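Local coordinates for genome polyprotein (Chicken sicinivirus JSY, PDB 6QWT) that probably synthesises viral RNA on an RNA template, as the RNA-dependent RNA polymerase (3Dpol) domain of the picornaviral polyprotein, at residues G415-S423 with C447-I457; Y151-E160 with T172-A182. All blocks are in the same frame, centred on the assembly; numbering follows the deposited sequence.

Contact 1. Residues G415-S423 with C447-I457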
loop_
_atom_site.group_PDB
_atom_site.type_symbol
_atom_site.label_atom_id
_atom_site.label_comp_id
_atom_site.label_asym_id
_atom_site.label_seq_id
_atom_site.Cartn_x
_atom_site.Cartn_y
_atom_site.Cartn_z
ATOM N N GLY A 415 0.442 5.500 23.388
ATOM C CA GLY A 415 0.117 6.905 23.428
ATOM C C GLY A 415 -1.092 7.158 24.303
ATOM O O GLY A 415 -1.587 6.257 24.990
ATOM N N PRO A 416 -1.587 8.395 24.312
ATOM C CA PRO A 416 -2.863 8.668 24.992
ATOM C C PRO A 416 -3.983 7.881 24.329
ATOM O O PRO A 416 -4.221 8.002 23.124
ATOM C CB PRO A 416 -3.044 10.181 24.817
ATOM C CG PRO A 416 -1.670 10.703 24.513
ATOM C CD PRO A 416 -0.987 9.614 23.746
ATOM N N PHE A 417 -4.667 7.056 25.126
ATOM C CA PHE A 417 -5.655 6.142 24.562
ATOM C C PHE A 417 -6.790 6.889 23.875
ATOM O O PHE A 417 -7.406 6.356 22.945
ATOM C CB PHE A 417 -6.202 5.219 25.651
ATOM C CG PHE A 417 -7.179 4.197 25.143
ATOM C CD1 PHE A 417 -6.883 3.432 24.028
ATOM C CD2 PHE A 417 -8.393 4.001 25.781
ATOM C CE1 PHE A 417 -7.781 2.490 23.554
ATOM C CE2 PHE A 417 -9.292 3.056 25.315
ATOM C CZ PHE A 417 -8.984 2.301 24.198
ATOM N N GLN A 418 -7.076 8.121 24.307
ATOM C CA GLN A 418 -8.128 8.903 23.663
ATOM C C GLN A 418 -7.820 9.143 22.192
ATOM O O GLN A 418 -8.742 9.243 21.374
ATOM C CB GLN A 418 -8.321 10.230 24.402
ATOM C CG GLN A 418 -9.336 11.175 23.770
ATOM C CD GLN A 418 -10.723 10.565 23.669
ATOM O OE1 GLN A 418 -11.281 10.092 24.659
ATOM N NE2 GLN A 418 -11.287 10.575 22.464
ATOM N N ASP A 419 -6.536 9.217 21.830
ATOM C CA ASP A 419 -6.174 9.354 20.422
ATOM C C ASP A 419 -6.571 8.122 19.617
ATOM O O ASP A 419 -6.925 8.244 18.438
ATOM C CB ASP A 419 -4.675 9.617 20.284
ATOM C CG ASP A 419 -4.261 10.954 20.873
ATOM O OD1 ASP A 419 -3.078 11.330 20.729
ATOM O OD2 ASP A 419 -5.120 11.626 21.483
ATOM N N VAL A 420 -6.520 6.936 20.228
ATOM C CA VAL A 420 -6.971 5.727 19.545
ATOM C C VAL A 420 -8.479 5.772 19.327
ATOM O O VAL A 420 -8.976 5.432 18.244
ATOM C CB VAL A 420 -6.547 4.480 20.342
ATOM C CG1 VAL A 420 -7.171 3.219 19.744
ATOM C CG2 VAL A 420 -5.030 4.368 20.381
ATOM N N ILE A 421 -9.230 6.197 20.346
ATOM C CA ILE A 421 -10.684 6.280 20.230
ATOM C C ILE A 421 -11.083 7.309 19.181
ATOM O O ILE A 421 -11.982 7.068 18.365
ATOM C CB ILE A 421 -11.304 6.604 21.601
ATOM C CG1 ILE A 421 -11.386 5.347 22.459
ATOM C CG2 ILE A 421 -12.681 7.230 21.446
ATOM C CD1 ILE A 421 -11.023 5.605 23.874
ATOM N N THR A 422 -10.423 8.469 19.184
ATOM C CA THR A 422 -10.781 9.528 18.247
ATOM C C THR A 422 -10.588 9.084 16.800
ATOM O O THR A 422 -11.452 9.326 15.950
ATOM C CB THR A 422 -9.962 10.784 18.543
ATOM O OG1 THR A 422 -10.306 11.284 19.840
ATOM C CG2 THR A 422 -10.238 11.858 17.507
ATOM N N SER A 423 -9.467 8.421 16.501
ATOM C CA SER A 423 -9.193 8.053 15.115
ATOM C C SER A 423 -10.123 6.949 14.623
ATOM O O SER A 423 -10.389 6.860 13.418
ATOM C CB SER A 423 -7.730 7.636 14.960
ATOM O OG SER A 423 -7.376 6.670 15.929
ATOM N N CYS A 447 -14.362 0.408 29.170
ATOM C CA CYS A 447 -13.382 1.379 29.650
ATOM C C CYS A 447 -13.671 1.797 31.086
ATOM O O CYS A 447 -12.744 2.052 31.867
ATOM C CB CYS A 447 -13.366 2.605 28.740
ATOM S SG CYS A 447 -12.627 2.334 27.122
ATOM N N LEU A 448 -14.955 1.887 31.446
ATOM C CA LEU A 448 -15.323 2.274 32.804
ATOM C C LEU A 448 -14.746 1.304 33.826
ATOM O O LEU A 448 -14.289 1.717 34.899
ATOM C CB LEU A 448 -16.849 2.349 32.922
ATOM C CG LEU A 448 -17.485 2.857 34.220
ATOM C CD1 LEU A 448 -18.776 3.605 33.916
ATOM C CD2 LEU A 448 -17.747 1.720 35.205
ATOM N N LYS A 449 -14.751 0.007 33.510
ATOM C CA LYS A 449 -14.197 -0.984 34.424
ATOM C C LYS A 449 -12.686 -0.865 34.558
ATOM O O LYS A 449 -12.124 -1.347 35.548
ATOM C CB LYS A 449 -14.567 -2.394 33.960
ATOM C CG LYS A 449 -16.063 -2.644 33.862
ATOM C CD LYS A 449 -16.345 -3.983 33.198
ATOM C CE LYS A 449 -17.819 -4.340 33.288
ATOM N NZ LYS A 449 -18.683 -3.189 32.903
ATOM N N SER A 450 -12.024 -0.229 33.594
ATOM C CA SER A 450 -10.577 -0.070 33.599
ATOM C C SER A 450 -10.131 1.294 34.105
ATOM O O SER A 450 -8.929 1.580 34.096
ATOM C CB SER A 450 -10.020 -0.305 32.190
ATOM O OG SER A 450 -10.536 -1.505 31.634
ATOM N N GLY A 451 -11.060 2.141 34.541
ATOM C CA GLY A 451 -10.700 3.447 35.053
ATOM C C GLY A 451 -10.448 4.503 34.003
ATOM O O GLY A 451 -9.755 5.486 34.288
ATOM N N PHE A 452 -10.988 4.337 32.799
ATOM C CA PHE A 452 -10.801 5.299 31.723
ATOM C C PHE A 452 -12.154 5.803 31.237
ATOM O O PHE A 452 -13.090 5.019 31.054
ATOM C CB PHE A 452 -10.020 4.684 30.556
ATOM C CG PHE A 452 -9.621 5.681 29.507
ATOM C CD1 PHE A 452 -10.388 5.853 28.365
ATOM C CD2 PHE A 452 -8.483 6.455 29.663
ATOM C CE1 PHE A 452 -10.028 6.773 27.399
ATOM C CE2 PHE A 452 -8.117 7.377 28.698
ATOM C CZ PHE A 452 -8.890 7.536 27.565
ATOM N N GLU A 453 -12.248 7.114 31.027
ATOM C CA GLU A 453 -13.467 7.753 30.541
ATOM C C GLU A 453 -13.264 8.201 29.098
ATOM O O GLU A 453 -12.685 9.272 28.855
ATOM C CB GLU A 453 -13.843 8.943 31.427
ATOM C CG GLU A 453 -14.977 9.800 30.877
ATOM C CD GLU A 453 -15.819 10.438 31.965
ATOM O OE1 GLU A 453 -17.055 10.507 31.800
ATOM O OE2 GLU A 453 -15.241 10.878 32.982
ATOM N N PRO A 454 -13.693 7.422 28.111
ATOM C CA PRO A 454 -13.546 7.847 26.717
ATOM C C PRO A 454 -14.558 8.916 26.344
ATOM O O PRO A 454 -15.687 8.942 26.840
ATOM C CB PRO A 454 -13.799 6.558 25.930
ATOM C CG PRO A 454 -14.698 5.765 26.815
ATOM C CD PRO A 454 -14.274 6.074 28.224
ATOM N N ILE A 455 -14.132 9.807 25.454
ATOM C CA ILE A 455 -14.983 10.845 24.882
ATOM C C ILE A 455 -15.073 10.582 23.385
ATOM O O ILE A 455 -14.046 10.547 22.696
ATOM C CB ILE A 455 -14.440 12.256 25.160
ATOM C CG1 ILE A 455 -14.371 12.522 26.668
ATOM C CG2 ILE A 455 -15.290 13.301 24.460
ATOM C CD1 ILE A 455 -15.718 12.735 27.324
ATOM N N PHE A 456 -16.289 10.395 22.885
ATOM C CA PHE A 456 -16.516 10.097 21.478
ATOM C C PHE A 456 -16.964 11.349 20.737
ATOM O O PHE A 456 -17.768 12.133 21.249
ATOM C CB PHE A 456 -17.562 8.991 21.319
ATOM C CG PHE A 456 -17.206 7.708 22.023
ATOM C CD1 PHE A 456 -16.451 6.737 21.384
ATOM C CD2 PHE A 456 -17.629 7.473 23.324
ATOM C CE1 PHE A 456 -16.122 5.552 22.028
ATOM C CE2 PHE A 456 -17.304 6.294 23.974
ATOM C CZ PHE A 456 -16.547 5.332 23.326
ATOM N N ILE A 457 -16.430 11.535 19.534
ATOM C CA ILE A 457 -16.903 12.628 18.676
ATOM C C ILE A 457 -18.385 12.426 18.388
ATOM O O ILE A 457 -18.787 11.327 17.954
ATOM C CB ILE A 457 -16.097 12.674 17.368
ATOM C CG1 ILE A 457 -14.599 12.712 17.666
ATOM C CG2 ILE A 457 -16.515 13.874 16.521
ATOM C CD1 ILE A 457 -13.732 12.470 16.447
HETATM O O HOH W 1 -10.990 10.831 27.354
#
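The Phe417 ring turns its edge to a face of Phe452 in a T-shaped stack, at a place in the helical thumb of the polymerase where the first two turns of helix 417-428 pack against the extended chain leaving helix 433-449. The planes stand 64° apart, with Phe417 CD2 3.6 Å from Phe452 CE1. This chain escapes its helix through a Schellman motif, Gly451 having positive phi and Phe452 N bonding back to Cys447 O. The apolar side of the contact is close-packed. Cys447 SG lies at the edge of the Phe417 ring, 3.9 Å from CE2, while Pro25 of the N-terminal region touches both phenylalanines. One turn further on, Ile421 makes contacts with both its branches: CD1 reaches Pro454 CB at 3.6 Å, and CG2 abuts Phe456 CD1.

Toward solvent the packing gives way to polar bonds around Gln418. Its CG is anti to the backbone N (chi1 176°), and a bend at chi2 brings the amide alongside the backbone of Ile455. Ile455 N donates almost straight to Gln418 OE1 (3.0 Å), and Gln418 NE2 donates in return to Ile455 O. The other N-H of that amide goes to Thr422 OG1, within the amide plane, which fixes the rotation of the group. Water 1 also donates to Gln418 OE1, at 2.8 Å, and with its second hydrogen to Glu453 O.

Contact 2. Residues Y151-E160 with T172-A182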
loop_
_atom_site.group_PDB
_atom_site.type_symbol
_atom_site.label_atom_id
_atom_site.label_comp_id
_atom_site.label_asym_id
_atom_site.label_seq_id
_atom_site.Cartn_x
_atom_site.Cartn_y
_atom_site.Cartn_z
ATOM N N TYR A 151 21.657 0.749 -2.747
ATOM C CA TYR A 151 21.184 1.008 -1.394
ATOM C C TYR A 151 20.478 -0.233 -0.862
ATOM O O TYR A 151 20.132 -1.149 -1.614
ATOM C CB TYR A 151 20.254 2.229 -1.359
ATOM C CG TYR A 151 19.021 2.085 -2.221
ATOM C CD1 TYR A 151 17.857 1.522 -1.714
ATOM C CD2 TYR A 151 19.021 2.510 -3.545
ATOM C CE1 TYR A 151 16.728 1.384 -2.498
ATOM C CE2 TYR A 151 17.893 2.376 -4.338
ATOM C CZ TYR A 151 16.751 1.812 -3.806
ATOM O OH TYR A 151 15.624 1.672 -4.583
ATOM N N PHE A 152 20.252 -0.237 0.451
ATOM C CA PHE A 152 19.677 -1.369 1.169
ATOM C C PHE A 152 18.289 -1.019 1.690
ATOM O O PHE A 152 18.090 0.057 2.263
ATOM C CB PHE A 152 20.562 -1.776 2.352
ATOM C CG PHE A 152 21.798 -2.536 1.966
ATOM C CD1 PHE A 152 21.753 -3.908 1.776
ATOM C CD2 PHE A 152 23.011 -1.883 1.818
ATOM C CE1 PHE A 152 22.892 -4.612 1.430
ATOM C CE2 PHE A 152 24.155 -2.584 1.472
ATOM C CZ PHE A 152 24.093 -3.949 1.280
ATOM N N TYR A 153 17.338 -1.932 1.502
ATOM C CA TYR A 153 16.092 -1.900 2.255
ATOM C C TYR A 153 16.309 -2.576 3.604
ATOM O O TYR A 153 16.911 -3.652 3.674
ATOM C CB TYR A 153 14.972 -2.615 1.493
ATOM C CG TYR A 153 14.443 -1.875 0.282
ATOM C CD1 TYR A 153 13.326 -1.047 0.376
ATOM C CD2 TYR A 153 15.053 -2.013 -0.960
ATOM C CE1 TYR A 153 12.838 -0.370 -0.739
ATOM C CE2 TYR A 153 14.576 -1.344 -2.073
ATOM C CZ TYR A 153 13.470 -0.526 -1.960
ATOM O OH TYR A 153 13.005 0.135 -3.076
ATOM N N THR A 154 15.827 -1.948 4.674
ATOM C CA THR A 154 15.788 -2.592 5.983
ATOM C C THR A 154 14.500 -3.394 6.104
ATOM O O THR A 154 13.409 -2.856 5.901
ATOM C CB THR A 154 15.870 -1.566 7.114
ATOM O OG1 THR A 154 14.813 -0.609 6.972
ATOM C CG2 THR A 154 17.205 -0.847 7.085
ATOM N N THR A 155 14.628 -4.675 6.438
ATOM C CA THR A 155 13.496 -5.593 6.508
ATOM C C THR A 155 13.186 -5.932 7.961
ATOM O O THR A 155 14.088 -6.292 8.725
ATOM C CB THR A 155 13.784 -6.877 5.725
ATOM O OG1 THR A 155 14.102 -6.549 4.367
ATOM C CG2 THR A 155 12.578 -7.806 5.753
ATOM N N PHE A 156 11.913 -5.826 8.333
ATOM C CA PHE A 156 11.451 -6.163 9.670
ATOM C C PHE A 156 10.175 -6.989 9.580
ATOM O O PHE A 156 9.507 -7.033 8.543
ATOM C CB PHE A 156 11.184 -4.907 10.517
ATOM C CG PHE A 156 12.394 -4.039 10.721
ATOM C CD1 PHE A 156 13.458 -4.480 11.493
ATOM C CD2 PHE A 156 12.465 -2.778 10.148
ATOM C CE1 PHE A 156 14.571 -3.683 11.686
ATOM C CE2 PHE A 156 13.577 -1.976 10.338
ATOM C CZ PHE A 156 14.630 -2.429 11.107
ATOM N N LEU A 157 9.849 -7.653 10.683
ATOM C CA LEU A 157 8.535 -8.257 10.844
ATOM C C LEU A 157 7.536 -7.174 11.230
ATOM O O LEU A 157 7.788 -6.371 12.137
ATOM C CB LEU A 157 8.585 -9.355 11.905
ATOM C CG LEU A 157 9.608 -10.460 11.645
ATOM C CD1 LEU A 157 9.693 -11.419 12.824
ATOM C CD2 LEU A 157 9.263 -11.205 10.364
ATOM N N LYS A 158 6.411 -7.134 10.526
ATOM C CA LYS A 158 5.454 -6.049 10.713
ATOM C C LYS A 158 4.667 -6.270 11.997
ATOM O O LYS A 158 3.910 -7.240 12.116
ATOM C CB LYS A 158 4.517 -5.934 9.514
ATOM C CG LYS A 158 3.643 -4.685 9.577
ATOM C CD LYS A 158 2.720 -4.527 8.374
ATOM C CE LYS A 158 2.628 -3.053 7.987
ATOM N NZ LYS A 158 2.791 -2.888 6.518
ATOM N N ASP A 159 4.836 -5.358 12.947
ATOM C CA ASP A 159 4.137 -5.390 14.227
ATOM C C ASP A 159 2.729 -4.841 14.024
ATOM O O ASP A 159 2.546 -3.631 13.859
ATOM C CB ASP A 159 4.924 -4.569 15.241
ATOM C CG ASP A 159 4.376 -4.677 16.658
ATOM O OD1 ASP A 159 4.914 -3.958 17.529
ATOM O OD2 ASP A 159 3.425 -5.457 16.911
ATOM N N GLU A 160 1.733 -5.728 14.023
ATOM C CA GLU A 160 0.365 -5.337 13.709
ATOM C C GLU A 160 -0.595 -6.406 14.216
ATOM O O GLU A 160 -0.200 -7.543 14.477
ATOM C CB GLU A 160 0.168 -5.135 12.201
ATOM C CG GLU A 160 -0.038 -6.446 11.443
ATOM C CD GLU A 160 0.092 -6.296 9.939
ATOM O OE1 GLU A 160 0.652 -7.212 9.298
ATOM O OE2 GLU A 160 -0.369 -5.268 9.401
ATOM N N THR A 172 3.128 -13.724 9.741
ATOM C CA THR A 172 3.274 -12.292 9.944
ATOM C C THR A 172 3.981 -11.678 8.744
ATOM O O THR A 172 4.902 -12.278 8.179
ATOM C CB THR A 172 4.037 -12.000 11.235
ATOM O OG1 THR A 172 5.446 -11.996 10.978
ATOM C CG2 THR A 172 3.714 -13.066 12.260
ATOM N N ARG A 173 3.531 -10.493 8.348
ATOM C CA ARG A 173 4.015 -9.862 7.134
ATOM C C ARG A 173 5.349 -9.164 7.384
ATOM O O ARG A 173 5.797 -8.990 8.522
ATOM C CB ARG A 173 2.984 -8.867 6.596
ATOM C CG ARG A 173 1.605 -9.469 6.369
ATOM C CD ARG A 173 0.728 -8.543 5.546
ATOM N NE ARG A 173 0.220 -7.428 6.337
ATOM C CZ ARG A 173 -0.144 -6.257 5.827
ATOM N NH1 ARG A 173 -0.055 -6.049 4.522
ATOM N NH2 ARG A 173 -0.596 -5.293 6.622
ATOM N N LEU A 174 5.990 -8.769 6.291
ATOM C CA LEU A 174 7.234 -8.020 6.339
ATOM C C LEU A 174 6.964 -6.552 6.043
ATOM O O LEU A 174 6.081 -6.220 5.246
ATOM C CB LEU A 174 8.244 -8.574 5.334
ATOM C CG LEU A 174 8.667 -10.027 5.535
ATOM C CD1 LEU A 174 9.238 -10.588 4.244
ATOM C CD2 LEU A 174 9.678 -10.130 6.664
ATOM N N ILE A 175 7.715 -5.676 6.702
ATOM C CA ILE A 175 7.709 -4.250 6.405
ATOM C C ILE A 175 9.139 -3.846 6.081
ATOM O O ILE A 175 10.063 -4.137 6.849
ATOM C CB ILE A 175 7.128 -3.419 7.568
ATOM C CG1 ILE A 175 7.286 -1.920 7.297
ATOM C CG2 ILE A 175 7.757 -3.808 8.898
ATOM C CD1 ILE A 175 6.618 -1.037 8.335
ATOM N N GLU A 176 9.322 -3.205 4.928
ATOM C CA GLU A 176 10.647 -2.872 4.427
ATOM C C GLU A 176 10.704 -1.382 4.130
ATOM O O GLU A 176 9.793 -0.836 3.502
ATOM C CB GLU A 176 10.983 -3.694 3.176
ATOM C CG GLU A 176 10.477 -5.136 3.243
ATOM C CD GLU A 176 11.253 -6.088 2.350
ATOM O OE1 GLU A 176 10.635 -6.718 1.465
ATOM O OE2 GLU A 176 12.482 -6.209 2.536
ATOM N N ALA A 177 11.770 -0.730 4.587
ATOM C CA ALA A 177 11.923 0.712 4.465
ATOM C C ALA A 177 13.178 1.033 3.665
ATOM O O ALA A 177 14.258 0.508 3.958
ATOM C CB ALA A 177 11.990 1.377 5.844
ATOM N N ALA A 178 13.031 1.888 2.660
ATOM C CA ALA A 178 14.165 2.368 1.890
ATOM C C ALA A 178 14.874 3.489 2.645
ATOM O O ALA A 178 14.272 4.163 3.485
ATOM C CB ALA A 178 13.701 2.858 0.521
ATOM N N PRO A 179 16.159 3.706 2.373
ATOM C CA PRO A 179 16.878 4.789 3.052
ATOM C C PRO A 179 16.475 6.156 2.514
ATOM O O PRO A 179 15.969 6.296 1.398
ATOM C CB PRO A 179 18.351 4.485 2.758
ATOM C CG PRO A 179 18.331 3.675 1.509
ATOM C CD PRO A 179 17.044 2.898 1.515
ATOM N N ILE A 180 16.729 7.178 3.337
ATOM C CA ILE A 180 16.228 8.523 3.055
ATOM C C ILE A 180 16.832 9.076 1.765
ATOM O O ILE A 180 16.159 9.779 1.002
ATOM C CB ILE A 180 16.484 9.454 4.258
ATOM C CG1 ILE A 180 15.972 10.869 3.971
ATOM C CG2 ILE A 180 17.965 9.471 4.637
ATOM C CD1 ILE A 180 14.475 10.943 3.732
ATOM N N HIS A 181 18.102 8.764 1.490
ATOM C CA HIS A 181 18.717 9.282 0.271
ATOM C C HIS A 181 18.168 8.592 -0.972
ATOM O O HIS A 181 18.093 9.213 -2.038
ATOM C CB HIS A 181 20.244 9.152 0.334
ATOM C CG HIS A 181 20.741 7.741 0.418
ATOM N ND1 HIS A 181 20.608 6.968 1.552
ATOM C CD2 HIS A 181 21.400 6.973 -0.484
ATOM C CE1 HIS A 181 21.149 5.781 1.342
ATOM N NE2 HIS A 181 21.635 5.757 0.114
ATOM N N ALA A 182 17.770 7.321 -0.860
ATOM C CA ALA A 182 17.120 6.655 -1.985
ATOM C C ALA A 182 15.696 7.158 -2.179
ATOM O O ALA A 182 15.194 7.182 -3.310
ATOM C CB ALA A 182 17.121 5.142 -1.780
HETATM O O HOH W 2 16.932 1.189 4.390
HETATM O O HOH W 3 2.376 -8.795 10.401
#
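Thr154 pairs with Ala177, and Phe156 with Ile175, as hydrogen-bonded pairs of an antiparallel ladder between strands 152-157 and 174-177. Thr155 and Glu176 form the non-hydrogen-bonded pair between them. Lys158 N carries the pairing beyond the strands with a nearly straight bond of 2.8 Å to Arg173 O. At the other end, Ala177 O accepts both Thr154 N and, from the opposite face of its plane, the hydroxyl Thr154 OG1; water 2 joins it to Phe152 O.

Bonds between polar side chains occur at two places. Thr155 OG1 donates to Glu176 OE2, modelled so short that its length is doubtful, and that carboxylate oxygen also bonds His280 of strand 277-282. Beyond the ladder, Arg173 grips Glu160 side-on in a salt bridge, NE to OE1 at 3.0 Å and NH2 to OE2 at 2.8 Å, the two flat groups only 7° from coplanar. A bend at chi3 (-76°) turns the guanidinium back to this carboxylate. Lys158 runs alongside, with CD over a guanidinium face, and water 3 links Glu160 OE1 to Lys158 O and Arg173 N. The Tyr151 hydroxyl has its hydrogen-bond partner in Ser274, outside the two segments.

Apolar contacts close the other end. Ala182 CB sits over the centre of the Tyr151 ring, 3.5 Å from the centroid, in a CH-pi contact, and Pro179 CD meets CD1 of the same ring. Tyr153 CE1 touches Ala178 CB.

The antiparallel pair, with its Lys158-Asp159-Glu160 and Arg173-Leu174-Ile175-Glu176 sequences, is consistent with motif F of the polymerase fingers, which in related picornaviral enzymes lines the nucleotide entry channel.

From the N terminus, the chain first runs past both sites: Pro16 and Arg17 touch contact 2, and Ser24, Pro25 and Ala26 touch contact 1, so this stretch spans from fingers to thumb. Contact 2 then closes an 11-residue excursion between its two segments, within the fingers. The chain continues through the catalytic region before contact 1 closes a 23-residue, mostly helical connection in the thumb. The two are in series, neither nested nor crossing. The centres of contact 1 and contact 2 lie about 31 Å apart. Contact 1 and contact 2 do not touch, their nearest atoms being about 12 Å apart. Asp159 O of contact 2 also bonds Arg413, just ahead of residues 415-423.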